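Long-range contact in deoxyribodipyrimidine photo-lyase (Oryza sativa Japonica Group, PDB 3UMV), which uses light to split cyclobutane pyrimidine dimers in ultraviolet-damaged DNA, with one bound FAD per subunit: residues A[106-118]-A[212-225]. Numbering follows the deposited sequence.
Sequences ARHLPFFLFTGGP and WDREQPEGVDWDAL. With URE (urea), chain N; URE (urea), chain L.
Pro217 lies across the ring of Phe112, its CG 3.7 Å from the ring centroid and only 8° off the ring normal, a well-centred CH-pi contact. At the rim of the same ring, Phe112 CZ meets Glu215 O at 3.3 Å, near the ring plane. That carbonyl also accepts Trp212 NE1 at 2.8 Å; the oxygen lies close to the indole plane, whereas the donor sits 54° out of the carbonyl plane. The indole takes Pro110 CG over one face, 3.4 Å from Trp212 CG, and Arg214 CB on the opposite face; together with the NE1 bond, these two covered faces probably limit its turning. With an alanine in place of Phe112, the Pro217 ring would probably lose the surface it packs on, and a gap would open beside Glu215 O and Trp212 CZ2.

Strand 111-114 is an edge strand of the sheet in the photolyase alpha/beta domain, parallel to its neighbour 70-75 and hydrogen-bonded to it. Segment 212-225 runs past its other edge without a direct hydrogen bond to it. Here the contact is loose: a water and a bound urea take up Leu113 N and O. Water 2 accepts from Leu113 N and lies 2.9 Å from Glu218 O, while the urea donates N1 to Leu113 O and accepts Glu218 N through its oxygen, so both bridge the segments.

Beyond the urea comes a second close apolar patch. Leu113, its CG anti to the backbone N (chi1 -178°), sends CD2 to the indole of Trp222 at CH2 and, tip to tip, to Leu225 CD2, each at 3.6 Å. Thr115 CG2, touching Leu225 CD1, and Val220 CG2 form its thinner margin. Helix 222-231 starts here, N-capped by Asp221, whose OD2 accepts Ala224 N from above the carboxylate plane; a second urea binds the Asp221 backbone on this exposed side.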
ATOM      1  N   ALA A 106      22.322  11.726  -9.067  1.00 29.98           N
ATOM      2  CA  ALA A 106      22.356  12.588 -10.242  1.00 30.50           C
ATOM      3  C   ALA A 106      21.887  14.003  -9.887  1.00 32.19           C
ATOM      4  O   ALA A 106      22.380  14.985 -10.448  1.00 32.24           O
ATOM      5  CB  ALA A 106      21.512  12.007 -11.355  1.00 28.22           C
ATOM      6  N   ARG A 107      20.940  14.099  -8.954  1.00 27.65           N
ATOM      7  CA  ARG A 107      20.443  15.390  -8.468  1.00 32.98           C
ATOM      8  C   ARG A 107      21.292  15.979  -7.347  1.00 35.36           C
ATOM      9  O   ARG A 107      20.965  17.047  -6.827  1.00 36.67           O
ATOM     10  CB  ARG A 107      19.036  15.254  -7.894  1.00 37.13           C
ATOM     11  CG  ARG A 107      17.939  14.912  -8.857  1.00 44.67           C
ATOM     12  CD  ARG A 107      16.623  15.041  -8.120  1.00 50.81           C
ATOM     13  NE  ARG A 107      15.505  14.431  -8.826  1.00 59.81           N
ATOM     14  CZ  ARG A 107      14.234  14.705  -8.560  1.00 66.19           C
ATOM     15  NH1 ARG A 107      13.260  14.108  -9.239  1.00 68.52           N
ATOM     16  NH2 ARG A 107      13.937  15.590  -7.616  1.00 67.60           N
ATOM     17  N   HIS A 108      22.336  15.264  -6.939  1.00 30.97           N
ATOM     18  CA  HIS A 108      23.150  15.665  -5.790  1.00 34.56           C
ATOM     19  C   HIS A 108      22.348  15.728  -4.492  1.00 33.49           C
ATOM     20  O   HIS A 108      22.648  16.518  -3.600  1.00 32.09           O
ATOM     21  CB  HIS A 108      23.866  16.992  -6.061  1.00 42.73           C
ATOM     22  CG  HIS A 108      24.686  16.980  -7.311  1.00 47.70           C
ATOM     23  ND1 HIS A 108      25.882  16.302  -7.409  1.00 50.51           N
ATOM     24  CD2 HIS A 108      24.470  17.540  -8.525  1.00 49.31           C
ATOM     25  CE1 HIS A 108      26.373  16.454  -8.626  1.00 51.93           C
ATOM     26  NE2 HIS A 108      25.535  17.202  -9.323  1.00 51.03           N
ATOM     27  N   LEU A 109      21.319  14.888  -4.405  1.00 30.46           N
ATOM     28  CA  LEU A 109      20.555  14.708  -3.178  1.00 29.59           C
ATOM     29  C   LEU A 109      21.072  13.457  -2.478  1.00 27.90           C
ATOM     30  O   LEU A 109      20.959  12.349  -3.004  1.00 26.44           O
ATOM     31  CB  LEU A 109      19.062  14.567  -3.502  1.00 27.32           C
ATOM     32  CG  LEU A 109      18.057  14.283  -2.381  1.00 29.57           C
ATOM     33  CD1 LEU A 109      18.003  15.404  -1.350  1.00 27.50           C
ATOM     34  CD2 LEU A 109      16.686  14.053  -2.984  1.00 28.82           C
ATOM     35  N   PRO A 110      21.666  13.638  -1.293  1.00 22.68           N
ATOM     36  CA  PRO A 110      22.257  12.565  -0.487  1.00 22.85           C
ATOM     37  C   PRO A 110      21.196  11.563  -0.057  1.00 25.55           C
ATOM     38  O   PRO A 110      20.153  11.970   0.448  1.00 25.19           O
ATOM     39  CB  PRO A 110      22.792  13.308   0.743  1.00 24.83           C
ATOM     40  CG  PRO A 110      22.898  14.728   0.325  1.00 24.58           C
ATOM     41  CD  PRO A 110      21.787  14.951  -0.638  1.00 25.71           C
ATOM     42  N   PHE A 111      21.458  10.274  -0.256  1.00 21.08           N
ATOM     43  CA  PHE A 111      20.511   9.234   0.143  1.00 20.88           C
ATOM     44  C   PHE A 111      21.205   8.295   1.121  1.00 19.47           C
ATOM     45  O   PHE A 111      22.113   7.563   0.739  1.00 22.30           O
ATOM     46  CB  PHE A 111      20.013   8.463  -1.089  1.00 18.12           C
ATOM     47  CG  PHE A 111      19.036   7.349  -0.779  1.00 19.04           C
ATOM     48  CD1 PHE A 111      17.709   7.623  -0.479  1.00 18.69           C
ATOM     49  CD2 PHE A 111      19.447   6.026  -0.819  1.00 23.39           C
ATOM     50  CE1 PHE A 111      16.803   6.581  -0.210  1.00 19.07           C
ATOM     51  CE2 PHE A 111      18.555   4.992  -0.547  1.00 19.93           C
ATOM     52  CZ  PHE A 111      17.228   5.277  -0.243  1.00 17.91           C
ATOM     53  N   PHE A 112      20.773   8.320   2.381  1.00 19.97           N
ATOM     54  CA  PHE A 112      21.305   7.421   3.402  1.00 21.81           C
ATOM     55  C   PHE A 112      20.472   6.141   3.491  1.00 21.86           C
ATOM     56  O   PHE A 112      19.271   6.194   3.752  1.00 26.46           O
ATOM     57  CB  PHE A 112      21.297   8.099   4.772  1.00 18.18           C
ATOM     58  CG  PHE A 112      22.267   9.244   4.891  1.00 22.43           C
ATOM     59  CD1 PHE A 112      23.533   9.047   5.410  1.00 23.36           C
ATOM     60  CD2 PHE A 112      21.904  10.517   4.485  1.00 23.68           C
ATOM     61  CE1 PHE A 112      24.429  10.104   5.524  1.00 23.87           C
ATOM     62  CE2 PHE A 112      22.799  11.586   4.594  1.00 23.10           C
ATOM     63  CZ  PHE A 112      24.062  11.377   5.114  1.00 22.22           C
ATOM     64  N   LEU A 113      21.114   4.998   3.273  1.00 21.07           N
ATOM     65  CA  LEU A 113      20.457   3.706   3.414  1.00 22.29           C
ATOM     66  C   LEU A 113      20.904   3.002   4.687  1.00 23.33           C
ATOM     67  O   LEU A 113      22.093   2.748   4.877  1.00 27.62           O
ATOM     68  CB  LEU A 113      20.754   2.814   2.211  1.00 21.30           C
ATOM     69  CG  LEU A 113      20.036   1.466   2.303  1.00 24.69           C
ATOM     70  CD1 LEU A 113      18.540   1.672   2.345  1.00 24.75           C
ATOM     71  CD2 LEU A 113      20.423   0.559   1.138  1.00 28.63           C
ATOM     72  N   PHE A 114      19.943   2.681   5.550  1.00 19.77           N
ATOM     73  CA  PHE A 114      20.230   2.010   6.818  1.00 21.63           C
ATOM     74  C   PHE A 114      19.565   0.634   6.862  1.00 23.51           C
ATOM     75  O   PHE A 114      18.340   0.525   6.756  1.00 21.97           O
ATOM     76  CB  PHE A 114      19.736   2.864   7.989  1.00 21.53           C
ATOM     77  CG  PHE A 114      20.459   4.182   8.133  1.00 24.05           C
ATOM     78  CD1 PHE A 114      19.778   5.384   8.011  1.00 19.51           C
ATOM     79  CD2 PHE A 114      21.817   4.216   8.386  1.00 27.28           C
ATOM     80  CE1 PHE A 114      20.441   6.597   8.156  1.00 21.07           C
ATOM     81  CE2 PHE A 114      22.490   5.425   8.524  1.00 27.59           C
ATOM     82  CZ  PHE A 114      21.805   6.616   8.405  1.00 26.13           C
ATOM     83  N   THR A 115      20.356  -0.424   7.004  1.00 24.22           N
ATOM     84  CA  THR A 115      19.777  -1.764   7.024  1.00 29.93           C
ATOM     85  C   THR A 115      19.654  -2.375   8.429  1.00 34.59           C
ATOM     86  O   THR A 115      19.226  -3.519   8.585  1.00 35.06           O
ATOM     87  CB  THR A 115      20.513  -2.717   6.059  1.00 30.57           C
ATOM     88  OG1 THR A 115      21.923  -2.668   6.304  1.00 37.03           O
ATOM     89  CG2 THR A 115      20.250  -2.292   4.623  1.00 29.55           C
ATOM     90  N   GLY A 116      20.002  -1.593   9.444  1.00 32.39           N
ATOM     91  CA  GLY A 116      19.933  -2.058  10.820  1.00 37.98           C
ATOM     92  C   GLY A 116      18.595  -1.796  11.488  1.00 39.08           C
ATOM     93  O   GLY A 116      18.257  -2.443  12.476  1.00 44.90           O
ATOM     94  N   GLY A 117      17.826  -0.855  10.953  1.00 36.11           N
ATOM     95  CA  GLY A 117      16.515  -0.553  11.499  1.00 32.87           C
ATOM     96  C   GLY A 117      16.336   0.932  11.735  1.00 29.64           C
ATOM     97  O   GLY A 117      17.281   1.705  11.562  1.00 31.29           O
ATOM     98  N   PRO A 118      15.117   1.338  12.122  1.00 33.00           N
ATOM     99  CA  PRO A 118      14.777   2.748  12.347  1.00 30.65           C
ATOM    100  C   PRO A 118      15.605   3.456  13.434  1.00 29.66           C
ATOM    101  O   PRO A 118      15.676   4.678  13.399  1.00 26.48           O
ATOM    102  CB  PRO A 118      13.291   2.703  12.737  1.00 31.16           C
ATOM    103  CG  PRO A 118      13.005   1.270  13.075  1.00 34.51           C
ATOM    104  CD  PRO A 118      13.941   0.463  12.238  1.00 32.81           C
ATOM    105  N   TRP A 212      25.136  19.845  -0.259  1.00 31.86           N
ATOM    106  CA  TRP A 212      25.402  19.055   0.929  1.00 30.65           C
ATOM    107  C   TRP A 212      26.884  19.028   1.255  1.00 38.68           C
ATOM    108  O   TRP A 212      27.709  18.626   0.432  1.00 42.81           O
ATOM    109  CB  TRP A 212      24.883  17.632   0.751  1.00 28.38           C
ATOM    110  CG  TRP A 212      25.051  16.788   1.966  1.00 25.17           C
ATOM    111  CD1 TRP A 212      26.100  15.969   2.253  1.00 20.97           C
ATOM    112  CD2 TRP A 212      24.136  16.672   3.063  1.00 23.04           C
ATOM    113  NE1 TRP A 212      25.899  15.345   3.462  1.00 25.04           N
ATOM    114  CE2 TRP A 212      24.696  15.756   3.978  1.00 24.08           C
ATOM    115  CE3 TRP A 212      22.901  17.252   3.360  1.00 25.98           C
ATOM    116  CZ2 TRP A 212      24.067  15.414   5.172  1.00 23.87           C
ATOM    117  CZ3 TRP A 212      22.269  16.899   4.541  1.00 27.45           C
ATOM    118  CH2 TRP A 212      22.854  15.990   5.433  1.00 25.32           C
ATOM    119  N   ASP A 213      27.213  19.447   2.470  1.00 39.04           N
ATOM    120  CA  ASP A 213      28.602  19.534   2.887  1.00 40.93           C
ATOM    121  C   ASP A 213      28.833  18.837   4.227  1.00 39.48           C
ATOM    122  O   ASP A 213      29.801  19.128   4.927  1.00 39.96           O
ATOM    123  CB  ASP A 213      29.018  21.003   2.989  1.00 46.50           C
ATOM    124  CG  ASP A 213      28.349  21.723   4.151  1.00 51.09           C
ATOM    125  OD1 ASP A 213      28.995  22.619   4.738  1.00 57.60           O
ATOM    126  OD2 ASP A 213      27.190  21.395   4.487  1.00 45.77           O
ATOM    127  N   ARG A 214      27.940  17.922   4.590  1.00 34.44           N
ATOM    128  CA  ARG A 214      28.066  17.224   5.865  1.00 37.66           C
ATOM    129  C   ARG A 214      28.539  15.788   5.652  1.00 40.21           C
ATOM    130  O   ARG A 214      29.149  15.469   4.630  1.00 38.20           O
ATOM    131  CB  ARG A 214      26.738  17.236   6.627  1.00 38.23           C
ATOM    132  CG  ARG A 214      26.124  18.613   6.814  1.00 37.70           C
ATOM    133  CD  ARG A 214      27.052  19.561   7.567  1.00 42.87           C
ATOM    134  NE  ARG A 214      26.484  20.905   7.641  1.00 43.49           N
ATOM    135  CZ  ARG A 214      25.659  21.315   8.599  1.00 38.94           C
ATOM    136  NH1 ARG A 214      25.309  20.486   9.574  1.00 35.28           N
ATOM    137  NH2 ARG A 214      25.186  22.555   8.583  1.00 41.40           N
ATOM    138  N   GLU A 215      28.248  14.928   6.622  1.00 43.90           N
ATOM    139  CA  GLU A 215      28.586  13.513   6.526  1.00 43.61           C
ATOM    140  C   GLU A 215      28.027  12.925   5.235  1.00 36.82           C
ATOM    141  O   GLU A 215      26.855  13.117   4.907  1.00 32.14           O
ATOM    142  CB  GLU A 215      28.042  12.745   7.735  1.00 47.41           C
ATOM    143  CG  GLU A 215      27.999  11.230   7.546  1.00 48.10           C
ATOM    144  CD  GLU A 215      27.533  10.485   8.790  1.00 48.19           C
ATOM    145  OE1 GLU A 215      26.795   9.486   8.645  1.00 46.75           O
ATOM    146  OE2 GLU A 215      27.910  10.891   9.909  1.00 49.86           O
ATOM    147  N   GLN A 216      28.878  12.209   4.511  1.00 38.29           N
ATOM    148  CA  GLN A 216      28.506  11.593   3.246  1.00 39.53           C
ATOM    149  C   GLN A 216      27.912  10.206   3.491  1.00 31.42           C
ATOM    150  O   GLN A 216      28.406   9.460   4.343  1.00 33.64           O
ATOM    151  CB  GLN A 216      29.747  11.482   2.359  1.00 46.58           C
ATOM    152  CG  GLN A 216      29.451  11.409   0.876  1.00 53.63           C
ATOM    153  CD  GLN A 216      28.867  12.699   0.333  1.00 56.65           C
ATOM    154  OE1 GLN A 216      29.355  13.791   0.628  1.00 55.73           O
ATOM    155  NE2 GLN A 216      27.813  12.578  -0.466  1.00 60.04           N
ATOM    156  N   PRO A 217      26.856   9.843   2.743  1.00 23.37           N
ATOM    157  CA  PRO A 217      26.281   8.515   2.957  1.00 25.02           C
ATOM    158  C   PRO A 217      27.295   7.449   2.572  1.00 29.85           C
ATOM    159  O   PRO A 217      28.092   7.656   1.659  1.00 31.27           O
ATOM    160  CB  PRO A 217      25.078   8.488   1.997  1.00 22.93           C
ATOM    161  CG  PRO A 217      24.790   9.949   1.683  1.00 25.92           C
ATOM    162  CD  PRO A 217      26.155  10.584   1.679  1.00 23.58           C
ATOM    163  N   GLU A 218      27.277   6.329   3.283  1.00 28.04           N
ATOM    164  CA  GLU A 218      28.161   5.219   2.965  1.00 29.42           C
ATOM    165  C   GLU A 218      27.714   4.580   1.655  1.00 28.43           C
ATOM    166  O   GLU A 218      26.521   4.503   1.376  1.00 25.13           O
ATOM    167  CB  GLU A 218      28.129   4.192   4.096  1.00 38.24           C
ATOM    168  CG  GLU A 218      28.420   4.809   5.457  1.00 52.75           C
ATOM    169  CD  GLU A 218      28.972   3.809   6.455  1.00 63.55           C
ATOM    170  OE1 GLU A 218      29.952   4.151   7.153  1.00 66.01           O
ATOM    171  OE2 GLU A 218      28.424   2.688   6.546  1.00 66.86           O
ATOM    172  N   GLY A 219      28.666   4.122   0.851  1.00 29.51           N
ATOM    173  CA  GLY A 219      28.330   3.512  -0.423  1.00 30.02           C
ATOM    174  C   GLY A 219      27.726   2.133  -0.255  1.00 29.56           C
ATOM    175  O   GLY A 219      28.157   1.359   0.598  1.00 37.16           O
ATOM    176  N   VAL A 220      26.727   1.821  -1.070  1.00 26.57           N
ATOM    177  CA  VAL A 220      26.070   0.528  -1.008  1.00 29.29           C
ATOM    178  C   VAL A 220      26.457  -0.345  -2.197  1.00 29.31           C
ATOM    179  O   VAL A 220      26.467   0.121  -3.339  1.00 25.31           O
ATOM    180  CB  VAL A 220      24.545   0.697  -1.025  1.00 31.71           C
ATOM    181  CG1 VAL A 220      23.854  -0.658  -0.970  1.00 28.26           C
ATOM    182  CG2 VAL A 220      24.099   1.579   0.130  1.00 31.48           C
ATOM    183  N   ASP A 221      26.770  -1.609  -1.929  1.00 23.60           N
ATOM    184  CA  ASP A 221      26.833  -2.608  -2.992  1.00 17.51           C
ATOM    185  C   ASP A 221      25.459  -3.253  -3.091  1.00 20.45           C
ATOM    186  O   ASP A 221      25.141  -4.164  -2.338  1.00 20.72           O
ATOM    187  CB  ASP A 221      27.907  -3.658  -2.701  1.00 25.44           C
ATOM    188  CG  ASP A 221      28.127  -4.626  -3.874  1.00 22.08           C
ATOM    189  OD1 ASP A 221      29.296  -4.879  -4.213  1.00 27.28           O
ATOM    190  OD2 ASP A 221      27.141  -5.131  -4.455  1.00 19.79           O
ATOM    191  N   TRP A 222      24.642  -2.758  -4.015  1.00 21.18           N
ATOM    192  CA  TRP A 222      23.251  -3.183  -4.109  1.00 18.33           C
ATOM    193  C   TRP A 222      23.089  -4.661  -4.477  1.00 17.42           C
ATOM    194  O   TRP A 222      22.223  -5.343  -3.937  1.00 23.71           O
ATOM    195  CB  TRP A 222      22.488  -2.297  -5.095  1.00 19.03           C
ATOM    196  CG  TRP A 222      22.298  -0.899  -4.602  1.00 22.09           C
ATOM    197  CD1 TRP A 222      23.109   0.177  -4.839  1.00 17.97           C
ATOM    198  CD2 TRP A 222      21.218  -0.414  -3.792  1.00 20.79           C
ATOM    199  NE1 TRP A 222      22.604   1.297  -4.222  1.00 21.92           N
ATOM    200  CE2 TRP A 222      21.439   0.962  -3.578  1.00 24.29           C
ATOM    201  CE3 TRP A 222      20.085  -1.007  -3.232  1.00 23.80           C
ATOM    202  CZ2 TRP A 222      20.576   1.749  -2.816  1.00 22.07           C
ATOM    203  CZ3 TRP A 222      19.223  -0.222  -2.484  1.00 25.30           C
ATOM    204  CH2 TRP A 222      19.473   1.143  -2.281  1.00 27.07           C
ATOM    205  N   ASP A 223      23.916  -5.155  -5.390  1.00 23.62           N
ATOM    206  CA  ASP A 223      23.881  -6.580  -5.710  1.00 24.79           C
ATOM    207  C   ASP A 223      24.123  -7.462  -4.467  1.00 21.32           C
ATOM    208  O   ASP A 223      23.396  -8.436  -4.244  1.00 20.10           O
ATOM    209  CB  ASP A 223      24.847  -6.914  -6.853  1.00 28.09           C
ATOM    210  CG  ASP A 223      24.367  -6.372  -8.200  1.00 34.62           C
ATOM    211  OD1 ASP A 223      23.140  -6.357  -8.443  1.00 31.89           O
ATOM    212  OD2 ASP A 223      25.208  -5.957  -9.021  1.00 39.87           O
ATOM    213  N   ALA A 224      25.098  -7.094  -3.641  1.00 19.00           N
ATOM    214  CA  ALA A 224      25.381  -7.859  -2.422  1.00 17.24           C
ATOM    215  C   ALA A 224      24.238  -7.749  -1.435  1.00 20.04           C
ATOM    216  O   ALA A 224      23.827  -8.738  -0.845  1.00 23.17           O
ATOM    217  CB  ALA A 224      26.642  -7.392  -1.779  1.00 18.42           C
ATOM    218  N   LEU A 225      23.750  -6.529  -1.238  1.00 16.67           N
ATOM    219  CA  LEU A 225      22.628  -6.281  -0.316  1.00 18.41           C
ATOM    220  C   LEU A 225      21.364  -7.028  -0.711  1.00 20.88           C
ATOM    221  O   LEU A 225      20.739  -7.700   0.111  1.00 22.31           O
ATOM    222  CB  LEU A 225      22.351  -4.786  -0.209  1.00 19.77           C
ATOM    223  CG  LEU A 225      21.089  -4.436   0.572  1.00 22.68           C
ATOM    224  CD1 LEU A 225      21.266  -4.803   2.040  1.00 23.03           C
ATOM    225  CD2 LEU A 225      20.746  -2.964   0.410  1.00 25.01           C
TER
HETATM  226  C   URE N 905      25.071   5.359   6.101  1.00 33.24           C
HETATM  227  O   URE N 905      24.994   5.802   4.967  1.00 28.10           O
HETATM  228  N1  URE N 905      24.479   4.232   6.399  1.00 33.15           N
HETATM  229  N2  URE N 905      25.737   6.017   7.018  1.00 34.60           N
HETATM  230  C   URE L 903      27.147  -3.885   1.236  1.00 53.54           C
HETATM  231  O   URE L 903      27.327  -2.796   0.701  1.00 49.26           O
HETATM  232  N1  URE L 903      27.858  -4.232   2.279  1.00 53.40           N
HETATM  233  N2  URE L 903      26.236  -4.700   0.764  1.00 54.14           N
HETATM  234  O   HOH W   1      22.616  19.375  -2.325  1.00 64.23           O
HETATM  235  O   HOH W   2      24.005   4.657   2.747  1.00 29.85           O